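CDP-4-keto-6-deoxy-D-glucose-3-dehydrase (Yersinia pseudotuberculosis, PDB 3BB8) probably catalyses, as a pyridoxal 5'-phosphate-dependent dehydrase of the aspartate aminotransferase fold, removal of the C3 hydroxyl from CDP-4-keto-6-deoxy-D-glucose in lipopolysaccharide sugar biosynthesis. Local coordinates at residues Y319-L324 against L333-E338. The protein carries 1 engineered substitution. Sequence-based numbering, arbitrary orientation.
Sequences YLKDAL and LPEATE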
loop_
_atom_site.group_PDB
_atom_site.type_symbol
_atom_site.label_atom_id
_atom_site.label_comp_id
_atom_site.label_asym_id
_atom_site.label_seq_id
_atom_site.Cartn_x
_atom_site.Cartn_y
_atom_site.Cartn_z
ATOM N N TYR A 319 34.687 -11.169 6.375
ATOM C CA TYR A 319 35.850 -10.484 5.840
ATOM C C TYR A 319 36.024 -9.124 6.521
ATOM O O TYR A 319 36.991 -8.898 7.248
ATOM C CB TYR A 319 35.677 -10.298 4.331
ATOM C CG TYR A 319 36.884 -9.728 3.624
ATOM C CD1 TYR A 319 38.056 -10.477 3.484
ATOM C CD2 TYR A 319 36.851 -8.450 3.075
ATOM C CE1 TYR A 319 39.165 -9.962 2.807
ATOM C CE2 TYR A 319 37.952 -7.927 2.399
ATOM C CZ TYR A 319 39.106 -8.688 2.267
ATOM O OH TYR A 319 40.190 -8.176 1.588
ATOM N N LEU A 320 35.074 -8.226 6.284
ATOM C CA LEU A 320 35.105 -6.883 6.852
ATOM C C LEU A 320 35.401 -6.853 8.347
ATOM O O LEU A 320 36.235 -6.069 8.795
ATOM C CB LEU A 320 33.777 -6.173 6.586
ATOM C CG LEU A 320 33.698 -4.698 6.978
ATOM C CD1 LEU A 320 34.780 -3.903 6.237
ATOM C CD2 LEU A 320 32.311 -4.167 6.643
ATOM N N LYS A 321 34.720 -7.700 9.118
ATOM C CA LYS A 321 34.929 -7.727 10.562
ATOM C C LYS A 321 36.338 -8.179 10.937
ATOM O O LYS A 321 36.920 -7.689 11.906
ATOM C CB LYS A 321 33.917 -8.649 11.247
ATOM C CG LYS A 321 34.051 -8.632 12.764
ATOM C CD LYS A 321 33.207 -9.685 13.443
ATOM C CE LYS A 321 33.439 -9.676 14.942
ATOM N NZ LYS A 321 32.716 -10.769 15.626
ATOM N N ASP A 322 36.873 -9.134 10.185
ATOM C CA ASP A 322 38.216 -9.635 10.446
ATOM C C ASP A 322 39.192 -8.487 10.237
ATOM O O ASP A 322 40.017 -8.189 11.095
ATOM C CB ASP A 322 38.553 -10.778 9.489
ATOM C CG ASP A 322 39.967 -11.289 9.674
ATOM O OD1 ASP A 322 40.251 -11.881 10.741
ATOM O OD2 ASP A 322 40.795 -11.085 8.758
ATOM N N ALA A 323 39.078 -7.845 9.082
ATOM C CA ALA A 323 39.926 -6.723 8.738
ATOM C C ALA A 323 39.812 -5.560 9.735
ATOM O O ALA A 323 40.817 -4.945 10.098
ATOM C CB ALA A 323 39.581 -6.243 7.347
ATOM N N LEU A 324 38.592 -5.266 10.170
ATOM C CA LEU A 324 38.329 -4.169 11.104
ATOM C C LEU A 324 38.699 -4.482 12.552
ATOM O O LEU A 324 38.530 -3.647 13.440
ATOM C CB LEU A 324 36.849 -3.783 11.034
ATOM C CG LEU A 324 36.465 -2.396 10.521
ATOM C CD1 LEU A 324 37.363 -1.971 9.389
ATOM C CD2 LEU A 324 35.002 -2.429 10.081
ATOM N N LEU A 333 32.894 -4.119 17.448
ATOM C CA LEU A 333 32.450 -4.839 16.262
ATOM C C LEU A 333 31.223 -5.708 16.522
ATOM O O LEU A 333 31.035 -6.214 17.626
ATOM C CB LEU A 333 33.600 -5.682 15.704
ATOM C CG LEU A 333 34.768 -4.840 15.189
ATOM C CD1 LEU A 333 35.930 -5.746 14.803
ATOM C CD2 LEU A 333 34.321 -4.010 14.004
ATOM N N PRO A 334 30.374 -5.890 15.496
ATOM C CA PRO A 334 29.146 -6.690 15.586
ATOM C C PRO A 334 29.327 -8.165 15.930
ATOM O O PRO A 334 30.329 -8.788 15.580
ATOM C CB PRO A 334 28.500 -6.479 14.220
ATOM C CG PRO A 334 29.671 -6.297 13.320
ATOM C CD PRO A 334 30.570 -5.390 14.123
ATOM N N GLU A 335 28.336 -8.719 16.621
ATOM C CA GLU A 335 28.378 -10.118 17.014
ATOM C C GLU A 335 27.040 -10.829 16.808
ATOM O O GLU A 335 26.007 -10.425 17.357
ATOM C CB GLU A 335 28.810 -10.234 18.479
ATOM C CG GLU A 335 30.308 -10.108 18.692
ATOM C CD GLU A 335 30.676 -9.881 20.150
ATOM O OE1 GLU A 335 29.950 -10.375 21.041
ATOM O OE2 GLU A 335 31.704 -9.214 20.403
ATOM N N ALA A 336 27.066 -11.888 16.004
ATOM C CA ALA A 336 25.869 -12.666 15.736
ATOM C C ALA A 336 25.335 -13.200 17.053
ATOM O O ALA A 336 26.102 -13.497 17.964
ATOM C CB ALA A 336 26.195 -13.819 14.804
ATOM N N THR A 337 24.016 -13.311 17.156
ATOM C CA THR A 337 23.387 -13.823 18.366
ATOM C C THR A 337 23.727 -15.305 18.519
ATOM O O THR A 337 23.815 -16.038 17.531
ATOM C CB THR A 337 21.853 -13.625 18.312
ATOM O OG1 THR A 337 21.559 -12.226 18.396
ATOM C CG2 THR A 337 21.165 -14.339 19.467
ATOM N N GLU A 338 23.917 -15.739 19.760
ATOM C CA GLU A 338 24.273 -17.126 20.031
ATOM C C GLU A 338 23.345 -18.126 19.363
ATOM O O GLU A 338 22.117 -18.017 19.440
ATOM C CB GLU A 338 24.289 -17.403 21.533
ATOM C CG GLU A 338 25.087 -18.653 21.893
ATOM C CD GLU A 338 24.718 -19.219 23.247
ATOM O OE1 GLU A 338 24.704 -18.454 24.237
ATOM O OE2 GLU A 338 24.444 -20.437 23.319
#
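Lys321 NZ donates a hydrogen bond to Pro334 O, 3.1 Å away, approaching nearly in line with the C=O bond (161°). Lysine suits this place because a long, flexible chain can leave the last turn of helix 293-323 and span the gap to the loop after strand 331-332. With CG anti to the backbone N (chi1 -176°) and every later torsion also near 180°, the chain is fully stretched, and its methylenes run obliquely past Leu333, CG lying 4.0 Å from CD1. Leu333, at the start of the loop, turns its two methyls to the last turn of the helix and the residue that follows: CD1 rests against the carbonyl oxygens of Lys321 and Leu324, while CD2 packs 3.9 Å from CB of Leu324. Phe347 of strand 347-351 touches both Lys321 and Pro334, and Val426 of helix 419-432 touches Leu324. The position, away from the cofactor, is consistent with the small C-terminal domain of the fold. Glu335 places CG 4.0 Å from Lys321 NZ, but its OE2 stays 5.1 Å away, too far for a salt bridge; the carboxylate may add a longer-range electrostatic contribution. Lys321 thus joins helix to loop twice, through its ammonium bond and its methylenes against Leu333.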